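Local structure of ficolin-3 (Homo sapiens, 2J5Z) at residues I170-A174 with N184-R188; F66-Y72 with F153-A158; E193-K198 with R207-P212; D161-C167 with Y177-Y181. The protein is a secreted lectin of innate immunity whose trimeric fibrinogen-like domain binds a calcium ion and galactose, consistent with recognition of sugars on microbial surfaces. All coordinates share one frame. Residue numbers count along the deposited sequence, not the author numbering.

Following the chain from the N terminus, interaction 2 comes first and spans furthest: it brings the start of helix 69-74 against the loop 153-158, closing a loop of 80 intervening residues that includes strands of the central antiparallel sheet. Interactions 4 and 1 then cross, since their segments alternate in the order 161-167, 170-174, 177-181, 184-188; Asn184 OD1 and Tyr177 OH, 2.7 Å apart, join them. Interaction 3 closes last, across eight residues, before strand 215-220. Interactions 1 and 4 each touch the other three, interaction 1 at about 11 to 12 Å between centres, whereas interactions 2 and 3 do not meet. Interactions 3 and 4 both border the galactose.

Interaction 1: I170-A174 with N184-R188; sequences IVHGA and NLNGR
This is a buried, largely water-mediated contact: the last turn of helix 167-171 and the residues after it pack against an irregular loop. His172 leaves the helix with positive phi (57/60) in a Schellman motif, and Gly173 (-160/-163) and Ala174 (-148/135) continue extended. Opposite them, Asn184 to Gly187 form a type I beta turn, with Gly187 N bonded to Asn184 O at 3.0 Å. The closest CA pair is Gly173 and Gly187, 4.4 Å apart; a CB on Gly173 would lie 3.0 Å from Asn184 OD1, so the approach leaves little room for a side chain. Within the fibrinogen-like domain this joins the helix end to the loop that precedes strand 215-220, and Val171, m rotamer, also lines the galactose pocket while its CG2 lies 3.8 Å from Asn184 OD1. Three waters bridge the backbones. Water 1, 2.8 Å from Val171 O, can donate to it and accepts from Arg188 N (2.7 Å); water 2 donates to His172 O (2.9 Å) and Asn186 O (2.8 Å); water 3 donates to Ala174 O (2.9 Å) and Asn184 OD1 (2.8 Å) and accepts from Asn186 N (3.0 Å). The direct bond, Asn186 ND2 to Ala174 O, is weak at 3.4 Å; Asn186 OD1 pairs with Gln56 and Asn184 OD1 with Tyr177. At the exposed end, His172 ND1 lies 3.7 Å from CD of the extended Arg188 side chain.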
# COMPACT_ATOMS: atom_id res chain seq x y z
N ILE A 170 -23.85 23.57 2.50
CA ILE A 170 -25.17 22.95 2.47
C ILE A 170 -25.13 21.44 2.31
O ILE A 170 -25.79 20.73 3.06
CB ILE A 170 -26.08 23.57 1.37
CG1 ILE A 170 -26.40 25.03 1.70
CG2 ILE A 170 -27.35 22.76 1.21
CD1 ILE A 170 -27.10 25.20 3.04
N VAL A 171 -24.34 20.93 1.36
CA VAL A 171 -24.33 19.50 1.06
C VAL A 171 -23.09 18.73 1.56
O VAL A 171 -22.91 17.55 1.24
CB VAL A 171 -24.55 19.21 -0.45
CG1 VAL A 171 -25.59 20.18 -1.03
CG2 VAL A 171 -23.25 19.32 -1.23
N HIS A 172 -22.25 19.40 2.34
CA HIS A 172 -21.06 18.80 2.97
C HIS A 172 -20.10 18.14 1.96
O HIS A 172 -19.83 16.93 2.02
CB HIS A 172 -21.46 17.80 4.06
CG HIS A 172 -20.49 17.74 5.20
ND1 HIS A 172 -19.55 16.74 5.34
CD2 HIS A 172 -20.30 18.58 6.25
CE1 HIS A 172 -18.83 16.96 6.42
NE2 HIS A 172 -19.27 18.07 7.00
N GLY A 173 -19.60 18.95 1.04
CA GLY A 173 -18.65 18.46 0.04
C GLY A 173 -17.84 19.57 -0.60
O GLY A 173 -17.74 20.68 -0.06
N ALA A 174 -17.23 19.24 -1.74
CA ALA A 174 -16.53 20.21 -2.57
C ALA A 174 -16.71 19.74 -4.01
O ALA A 174 -16.53 18.56 -4.29
CB ALA A 174 -15.04 20.25 -2.22
N ASN A 184 -21.79 14.35 -6.72
CA ASN A 184 -21.25 14.86 -5.47
C ASN A 184 -20.27 13.83 -4.90
O ASN A 184 -20.41 13.40 -3.75
CB ASN A 184 -22.40 15.08 -4.48
CG ASN A 184 -21.98 15.82 -3.24
OD1 ASN A 184 -21.23 16.81 -3.30
ND2 ASN A 184 -22.50 15.37 -2.08
N LEU A 185 -19.29 13.44 -5.70
CA LEU A 185 -18.43 12.30 -5.37
C LEU A 185 -17.41 12.57 -4.27
O LEU A 185 -16.78 11.64 -3.79
CB LEU A 185 -17.73 11.76 -6.62
CG LEU A 185 -18.64 11.27 -7.75
CD1 LEU A 185 -17.80 10.74 -8.90
CD2 LEU A 185 -19.69 10.21 -7.29
N ASN A 186 -17.26 13.84 -3.89
CA ASN A 186 -16.40 14.22 -2.77
C ASN A 186 -17.27 14.48 -1.55
O ASN A 186 -16.87 15.19 -0.62
CB ASN A 186 -15.57 15.46 -3.10
CG ASN A 186 -14.51 15.21 -4.15
OD1 ASN A 186 -14.07 14.08 -4.34
ND2 ASN A 186 -14.09 16.27 -4.83
N GLY A 187 -18.48 13.92 -1.58
CA GLY A 187 -19.44 14.16 -0.50
C GLY A 187 -19.15 13.29 0.71
O GLY A 187 -18.16 12.56 0.73
N ARG A 188 -20.03 13.36 1.70
CA ARG A 188 -19.83 12.65 2.96
C ARG A 188 -19.98 11.13 2.83
O ARG A 188 -20.94 10.63 2.24
CB ARG A 188 -20.80 13.19 4.02
CG ARG A 188 -20.50 12.71 5.41
CD ARG A 188 -21.17 13.62 6.44
NE ARG A 188 -20.67 13.37 7.78
CZ ARG A 188 -21.18 13.93 8.87
NH1 ARG A 188 -22.20 14.77 8.77
NH2 ARG A 188 -20.67 13.64 10.06
O HOH W 1 -22.21 14.82 1.02
O HOH W 2 -17.28 15.61 2.15
O HOH W 3 -18.54 16.55 -3.87

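Interaction 2: F66-Y72 with F153-A158; sequences FRSWSSY and FTTYDA
Phe153, extended (-79/141) and in the t rotamer, starts the loop 153-158 with its CA-to-CB bond directed toward 66-72: its CE2 lies 3.6 Å from Tyr72 CG, the two rings oblique at 53° with centroids 5.3 Å apart. Its carbonyl O meets the edge of the Trp69 indole, 3.3 Å from CZ3. Thr154 turns away, and Thr155 opens a type I beta turn to Ala158, closed by Ala158 N to Thr155 O (3.1 Å). Thr155 stands nearest the helix start, its CA 5.6 Å from that of Trp69; its CG2 packs 3.9 Å from Tyr72 CD2, and its OG1, in the p rotamer, donates to Asp157 OD1 (2.8 Å). Tyr156, also p, lies against Phe66, with Phe66 CZ 3.6 Å from Tyr156 CB; Tyr156 N gives a bond to water 4 (3.0 Å), which donates to Arg67 O (2.8 Å). Asp157 OD1 accepts from Trp69 N (2.9 Å, 156°), while its OD2 takes water 5 (2.7 Å), itself held by Ser70 N (2.9 Å). Ala158 CB lies 3.6 Å from Trp69 CE3. The contact joins helix 69-74 to the loop before helix 167-171 within the fibrinogen-like domain. Ser68 is the N-cap, its OG accepting a weak bond from Ser71 N (3.4 Å). The Asp157 carboxylate thus serves amides of the helix's first turn, one directly and one through water, placing its charge at the positive end of the helix dipole.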
# COMPACT_ATOMS: atom_id res chain seq x y z
N PHE A 66 -14.49 16.83 3.64
CA PHE A 66 -15.05 18.17 3.85
C PHE A 66 -13.90 19.14 4.14
O PHE A 66 -13.67 19.53 5.29
CB PHE A 66 -16.11 18.19 4.96
CG PHE A 66 -16.88 19.48 5.04
CD1 PHE A 66 -17.53 19.98 3.93
CD2 PHE A 66 -16.95 20.20 6.24
CE1 PHE A 66 -18.24 21.17 4.00
CE2 PHE A 66 -17.65 21.39 6.31
CZ PHE A 66 -18.30 21.88 5.19
N ARG A 67 -13.17 19.51 3.09
CA ARG A 67 -11.96 20.29 3.25
C ARG A 67 -11.98 21.60 2.50
O ARG A 67 -12.84 21.83 1.64
CB ARG A 67 -10.74 19.48 2.79
CG ARG A 67 -10.66 18.09 3.37
CD ARG A 67 -9.79 18.04 4.61
NE ARG A 67 -9.48 16.64 4.92
CZ ARG A 67 -8.26 16.11 4.91
NH1 ARG A 67 -7.18 16.85 4.64
NH2 ARG A 67 -8.13 14.82 5.20
N SER A 68 -11.00 22.44 2.81
CA SER A 68 -10.96 23.82 2.39
C SER A 68 -10.39 23.97 1.00
O SER A 68 -9.85 23.01 0.43
CB SER A 68 -10.08 24.60 3.34
OG SER A 68 -8.75 24.13 3.22
N TRP A 69 -10.49 25.19 0.48
CA TRP A 69 -9.95 25.53 -0.83
C TRP A 69 -8.50 25.10 -0.96
O TRP A 69 -8.11 24.49 -1.96
CB TRP A 69 -10.07 27.05 -1.06
CG TRP A 69 -9.62 27.45 -2.40
CD1 TRP A 69 -8.41 27.98 -2.74
CD2 TRP A 69 -10.36 27.34 -3.61
NE1 TRP A 69 -8.35 28.19 -4.09
CE2 TRP A 69 -9.54 27.81 -4.65
CE3 TRP A 69 -11.64 26.88 -3.92
CZ2 TRP A 69 -9.97 27.84 -5.98
CZ3 TRP A 69 -12.06 26.91 -5.23
CH2 TRP A 69 -11.23 27.38 -6.24
N SER A 70 -7.69 25.42 0.06
CA SER A 70 -6.25 25.17 -0.00
C SER A 70 -5.94 23.69 -0.02
O SER A 70 -5.01 23.24 -0.71
CB SER A 70 -5.51 25.86 1.16
OG SER A 70 -5.98 25.38 2.41
N SER A 71 -6.71 22.93 0.74
CA SER A 71 -6.62 21.47 0.77
C SER A 71 -6.98 20.87 -0.59
O SER A 71 -6.27 20.02 -1.10
CB SER A 71 -7.54 20.91 1.85
OG SER A 71 -7.02 21.15 3.14
N TYR A 72 -8.09 21.32 -1.17
CA TYR A 72 -8.45 20.84 -2.50
C TYR A 72 -7.44 21.27 -3.54
O TYR A 72 -7.20 20.56 -4.52
CB TYR A 72 -9.88 21.23 -2.88
CG TYR A 72 -10.83 20.18 -2.41
CD1 TYR A 72 -11.00 19.00 -3.13
CD2 TYR A 72 -11.47 20.30 -1.17
CE1 TYR A 72 -11.83 18.00 -2.67
CE2 TYR A 72 -12.31 19.30 -0.70
CZ TYR A 72 -12.47 18.14 -1.46
OH TYR A 72 -13.29 17.11 -1.05
N PHE A 153 -15.07 25.57 -9.13
CA PHE A 153 -15.05 24.71 -7.96
C PHE A 153 -15.43 25.57 -6.76
O PHE A 153 -15.01 26.74 -6.67
CB PHE A 153 -13.63 24.15 -7.81
CG PHE A 153 -13.55 22.89 -6.99
CD1 PHE A 153 -13.93 21.67 -7.53
CD2 PHE A 153 -13.02 22.92 -5.70
CE1 PHE A 153 -13.82 20.50 -6.80
CE2 PHE A 153 -12.91 21.75 -4.96
CZ PHE A 153 -13.31 20.54 -5.50
N THR A 154 -16.22 25.01 -5.83
CA THR A 154 -16.47 25.68 -4.53
C THR A 154 -16.25 24.75 -3.35
O THR A 154 -16.52 23.54 -3.40
CB THR A 154 -17.84 26.47 -4.39
OG1 THR A 154 -18.77 25.79 -3.52
CG2 THR A 154 -18.45 26.77 -5.70
N THR A 155 -15.68 25.35 -2.31
CA THR A 155 -15.46 24.69 -1.03
C THR A 155 -16.18 25.50 0.04
O THR A 155 -16.73 26.56 -0.23
CB THR A 155 -13.96 24.62 -0.70
OG1 THR A 155 -13.40 25.94 -0.72
CG2 THR A 155 -13.21 23.76 -1.73
N TYR A 156 -16.17 25.02 1.28
CA TYR A 156 -16.90 25.72 2.33
C TYR A 156 -16.37 27.14 2.58
O TYR A 156 -17.12 28.01 3.03
CB TYR A 156 -16.97 24.87 3.61
CG TYR A 156 -15.64 24.63 4.29
CD1 TYR A 156 -14.97 25.66 4.92
CD2 TYR A 156 -15.08 23.36 4.31
CE1 TYR A 156 -13.76 25.44 5.54
CE2 TYR A 156 -13.86 23.13 4.94
CZ TYR A 156 -13.21 24.18 5.55
OH TYR A 156 -12.00 23.96 6.17
N ASP A 157 -15.10 27.38 2.27
CA ASP A 157 -14.51 28.70 2.47
C ASP A 157 -14.25 29.43 1.16
O ASP A 157 -13.51 30.41 1.11
CB ASP A 157 -13.20 28.58 3.27
CG ASP A 157 -12.14 27.79 2.53
OD1 ASP A 157 -12.50 26.83 1.80
OD2 ASP A 157 -10.94 28.13 2.68
N ALA A 158 -14.87 28.96 0.08
CA ALA A 158 -14.75 29.63 -1.21
C ALA A 158 -16.00 29.39 -2.05
O ALA A 158 -16.04 28.48 -2.88
CB ALA A 158 -13.50 29.17 -1.94
O HOH W 4 -15.53 22.14 1.08
O HOH W 5 -8.38 27.33 2.14

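Interaction 3: E193-K198 with R207-P212; sequences EAAAHK and RGVGHP. With GAL (beta-D-galactopyranose), chain E.
Glu193 begins the type I beta turn that runs to Ala196, where Ala196 N bonds back to Glu193 O at 3.0 Å. Its side chain (chi1 t, chi2 p) reaches the loop 207-212 with both oxygens: OE1 forms a salt bridge with Arg207 NH2 (3.2 Å), OE2 accepts from His211 ND1 (2.7 Å, 166°). Past the turn, Ala196 directs CB at Pro212, 3.8 Å from its CD. Lys198 points its CA-to-CB bond away while its carbonyl O receives a CA-H...O contact from Gly210 CA at 3.3 Å; their CA atoms are 5.0 Å apart. Gly210 (78/2) belongs to the type II turn Gly208 to His211, closed by His211 N to Gly208 O (3.3 Å). That turn presents Val209 to the galactose, with CG2 3.0 Å from GAL O3, and Tyr181 also borders this valine. Arg207 NH2 further bonds Pro212 O (2.7 Å). One carboxylate therefore meets a guanidinium and an imidazole at the domain surface, tying the two loops beside the sugar pocket mainly by polar contacts.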
# COMPACT_ATOMS: atom_id res chain seq x y z
N GLU A 193 -26.91 2.37 3.30
CA GLU A 193 -28.11 3.21 3.11
C GLU A 193 -28.67 3.74 4.43
O GLU A 193 -29.06 4.91 4.52
CB GLU A 193 -29.19 2.44 2.34
CG GLU A 193 -30.42 3.27 1.93
CD GLU A 193 -30.22 4.08 0.67
OE1 GLU A 193 -29.52 3.60 -0.26
OE2 GLU A 193 -30.78 5.20 0.60
N ALA A 194 -28.71 2.89 5.45
CA ALA A 194 -29.22 3.29 6.75
C ALA A 194 -28.51 4.53 7.27
O ALA A 194 -29.14 5.48 7.75
CB ALA A 194 -29.08 2.14 7.75
N ALA A 195 -27.18 4.53 7.14
CA ALA A 195 -26.35 5.61 7.67
C ALA A 195 -26.22 6.79 6.70
O ALA A 195 -25.60 7.81 7.04
CB ALA A 195 -24.96 5.07 8.05
N ALA A 196 -26.82 6.66 5.53
CA ALA A 196 -26.73 7.67 4.48
C ALA A 196 -27.24 9.05 4.89
O ALA A 196 -28.19 9.20 5.66
CB ALA A 196 -27.43 7.20 3.22
N HIS A 197 -26.57 10.07 4.36
CA HIS A 197 -26.90 11.44 4.65
C HIS A 197 -27.90 11.91 3.60
O HIS A 197 -28.13 11.20 2.62
CB HIS A 197 -25.61 12.25 4.65
CG HIS A 197 -24.47 11.54 5.31
ND1 HIS A 197 -24.09 11.79 6.61
CD2 HIS A 197 -23.66 10.54 4.87
CE1 HIS A 197 -23.08 10.99 6.93
NE2 HIS A 197 -22.81 10.22 5.89
N LYS A 198 -28.51 13.06 3.83
CA LYS A 198 -29.42 13.67 2.86
C LYS A 198 -28.66 13.81 1.54
O LYS A 198 -29.14 13.41 0.48
CB LYS A 198 -29.85 15.04 3.38
CG LYS A 198 -31.02 15.70 2.65
CD LYS A 198 -31.29 17.08 3.26
CE LYS A 198 -32.52 17.75 2.65
NZ LYS A 198 -32.75 19.12 3.21
N ARG A 207 -28.11 6.02 -9.04
CA ARG A 207 -28.99 5.68 -7.92
C ARG A 207 -29.75 6.88 -7.38
O ARG A 207 -30.69 6.73 -6.60
CB ARG A 207 -28.19 5.00 -6.79
CG ARG A 207 -27.35 3.83 -7.28
CD ARG A 207 -26.92 2.87 -6.16
NE ARG A 207 -26.79 3.50 -4.85
CZ ARG A 207 -27.55 3.18 -3.80
NH1 ARG A 207 -28.50 2.26 -3.92
NH2 ARG A 207 -27.38 3.79 -2.63
N GLY A 208 -29.35 8.08 -7.79
CA GLY A 208 -30.06 9.29 -7.40
C GLY A 208 -29.52 9.95 -6.16
O GLY A 208 -28.74 9.35 -5.41
N VAL A 209 -29.94 11.19 -5.93
CA VAL A 209 -29.56 11.94 -4.74
C VAL A 209 -30.02 11.19 -3.49
O VAL A 209 -31.07 10.55 -3.50
CB VAL A 209 -30.17 13.36 -4.75
CG1 VAL A 209 -29.76 14.14 -3.53
CG2 VAL A 209 -29.76 14.10 -6.01
N GLY A 210 -29.21 11.24 -2.44
CA GLY A 210 -29.59 10.63 -1.16
C GLY A 210 -29.39 9.12 -1.13
O GLY A 210 -29.71 8.47 -0.13
N HIS A 211 -28.89 8.56 -2.22
CA HIS A 211 -28.66 7.12 -2.31
C HIS A 211 -27.25 6.81 -2.84
O HIS A 211 -27.03 6.63 -4.05
CB HIS A 211 -29.75 6.46 -3.15
CG HIS A 211 -31.13 6.86 -2.74
ND1 HIS A 211 -31.68 6.52 -1.52
CD2 HIS A 211 -32.08 7.58 -3.39
CE1 HIS A 211 -32.91 7.01 -1.44
NE2 HIS A 211 -33.17 7.66 -2.56
N PRO A 212 -26.28 6.73 -1.91
CA PRO A 212 -24.84 6.79 -2.20
C PRO A 212 -24.15 5.49 -2.61
O PRO A 212 -24.75 4.41 -2.59
CB PRO A 212 -24.27 7.26 -0.86
CG PRO A 212 -25.15 6.57 0.14
CD PRO A 212 -26.54 6.57 -0.47
C1 GAL E . -29.94 19.78 -6.28
C2 GAL E . -29.34 18.38 -6.27
C3 GAL E . -29.51 17.73 -4.90
C4 GAL E . -29.25 18.68 -3.73
C5 GAL E . -29.76 20.09 -3.98
C6 GAL E . -29.29 21.03 -2.88
O1 GAL E . -29.75 20.40 -7.55
O2 GAL E . -29.99 17.57 -7.26
O3 GAL E . -28.60 16.63 -4.82
O4 GAL E . -27.85 18.74 -3.46
O5 GAL E . -29.28 20.52 -5.25
O6 GAL E . -30.38 21.86 -2.46

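Interaction 4: D161-C167 with Y177-Y181; sequences DSSNSNC and YASCY. With CA (calcium ion), chain D; GAL (beta-D-galactopyranose), chain E.
A cis peptide bond precedes Cys180, and the same cysteine carries a disulfide to Cys167: SG to SG 2.0 Å, chi3 -83°, both chi1 values m. The arrangement is that of the fibrinogen-like recognition domain, in which a calcium loop lies against the ligand-binding segment. In the loop 161-167, Asp161 (chi1 p) accepts at OD1 from Ser163 N (2.9 Å), an Asx turn, while OD2 separately accepts from Cys167 N (2.8 Å). Calcium is held by Asp161 OD1 (2.4 Å), Ser163 O (2.5 Å), Ser165 O (2.3 Å) and two waters, with Asp159 completing the site. The backbones pair through Ser162 N to Ala178 O (3.2 Å, 151°), with CA atoms of Ser163 and Ser179 4.9 Å apart; Cys167 CB packs 3.5 Å from Tyr177 CG. The disulfide thus links the calcium loop to the galactose site. There, Cys180 N donates to GAL O5 at 2.6 Å, with an angle of 160°, and GAL O3 lies over one face of the Tyr181 ring.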
# COMPACT_ATOMS: atom_id res chain seq x y z
N ASP A 161 -20.55 29.21 -6.35
CA ASP A 161 -21.62 28.50 -7.02
C ASP A 161 -22.73 29.44 -7.49
O ASP A 161 -22.57 30.66 -7.45
CB ASP A 161 -22.16 27.35 -6.16
CG ASP A 161 -22.76 27.83 -4.85
OD1 ASP A 161 -23.40 28.91 -4.84
OD2 ASP A 161 -22.60 27.13 -3.83
N SER A 162 -23.83 28.88 -7.97
CA SER A 162 -24.91 29.70 -8.53
C SER A 162 -26.10 29.72 -7.58
O SER A 162 -27.22 30.04 -7.97
CB SER A 162 -25.33 29.16 -9.90
OG SER A 162 -25.80 27.83 -9.81
N SER A 163 -25.85 29.36 -6.32
CA SER A 163 -26.88 29.30 -5.30
C SER A 163 -26.81 30.51 -4.38
O SER A 163 -25.73 31.08 -4.18
CB SER A 163 -26.73 28.01 -4.49
OG SER A 163 -27.62 27.96 -3.39
N ASN A 164 -27.95 30.91 -3.80
CA ASN A 164 -27.98 32.00 -2.82
C ASN A 164 -27.28 31.56 -1.54
O ASN A 164 -26.98 32.38 -0.66
CB ASN A 164 -29.42 32.44 -2.53
N SER A 165 -27.04 30.27 -1.44
CA SER A 165 -26.29 29.70 -0.33
C SER A 165 -24.91 29.18 -0.77
O SER A 165 -24.50 29.34 -1.93
CB SER A 165 -27.09 28.57 0.32
OG SER A 165 -27.25 27.47 -0.56
N ASN A 166 -24.21 28.57 0.19
CA ASN A 166 -22.95 27.87 -0.06
C ASN A 166 -23.20 26.37 -0.16
O ASN A 166 -23.36 25.68 0.85
CB ASN A 166 -21.94 28.18 1.06
CG ASN A 166 -20.61 27.48 0.86
OD1 ASN A 166 -20.56 26.32 0.47
ND2 ASN A 166 -19.52 28.19 1.14
N CYS A 167 -23.25 25.86 -1.39
CA CYS A 167 -23.55 24.46 -1.64
C CYS A 167 -22.60 23.51 -0.92
O CYS A 167 -23.02 22.45 -0.49
CB CYS A 167 -23.49 24.14 -3.13
SG CYS A 167 -24.93 24.71 -4.06
N TYR A 177 -20.11 23.00 -7.98
CA TYR A 177 -21.55 23.10 -7.69
C TYR A 177 -22.30 24.13 -8.53
O TYR A 177 -21.78 25.19 -8.87
CB TYR A 177 -21.79 23.41 -6.20
CG TYR A 177 -21.38 22.29 -5.27
CD1 TYR A 177 -21.97 21.03 -5.36
CD2 TYR A 177 -20.40 22.49 -4.32
CE1 TYR A 177 -21.58 19.99 -4.52
CE2 TYR A 177 -20.01 21.47 -3.47
CZ TYR A 177 -20.61 20.23 -3.57
OH TYR A 177 -20.22 19.20 -2.74
N ALA A 178 -23.54 23.79 -8.83
CA ALA A 178 -24.50 24.73 -9.40
C ALA A 178 -25.44 25.14 -8.26
O ALA A 178 -25.09 25.99 -7.44
CB ALA A 178 -25.25 24.07 -10.54
N SER A 179 -26.61 24.52 -8.18
CA SER A 179 -27.51 24.75 -7.04
C SER A 179 -28.43 23.56 -6.73
O SER A 179 -29.66 23.66 -6.85
CB SER A 179 -28.31 26.05 -7.23
OG SER A 179 -28.86 26.13 -8.54
N CYS A 180 -27.85 22.43 -6.31
CA CYS A 180 -26.40 22.32 -6.13
C CYS A 180 -25.72 21.30 -7.06
O CYS A 180 -24.64 21.60 -7.59
CB CYS A 180 -26.08 22.00 -4.67
SG CYS A 180 -26.38 23.38 -3.58
N TYR A 181 -26.31 20.13 -7.25
CA TYR A 181 -25.62 19.06 -7.98
C TYR A 181 -26.43 17.94 -8.64
O TYR A 181 -27.56 17.63 -8.22
CB TYR A 181 -24.54 18.42 -7.08
CG TYR A 181 -25.05 17.50 -5.97
CD1 TYR A 181 -25.39 16.17 -6.24
CD2 TYR A 181 -25.14 17.94 -4.66
CE1 TYR A 181 -25.83 15.32 -5.24
CE2 TYR A 181 -25.58 17.09 -3.64
CZ TYR A 181 -25.92 15.78 -3.94
OH TYR A 181 -26.35 14.92 -2.95
CA CA D . -23.40 30.74 -3.36
C1 GAL E . -29.94 19.78 -6.28
C2 GAL E . -29.34 18.38 -6.27
C3 GAL E . -29.51 17.73 -4.90
C4 GAL E . -29.25 18.68 -3.73
C5 GAL E . -29.76 20.09 -3.98
C6 GAL E . -29.29 21.03 -2.88
O1 GAL E . -29.75 20.40 -7.55
O2 GAL E . -29.99 17.57 -7.26
O3 GAL E . -28.60 16.63 -4.82
O4 GAL E . -27.85 18.74 -3.46
O5 GAL E . -29.28 20.52 -5.25
O6 GAL E . -30.38 21.86 -2.46
O HOH W 6 -22.76 32.15 -5.13
O HOH W 7 -27.93 27.13 -11.02
O HOH W 8 -23.81 32.86 -2.27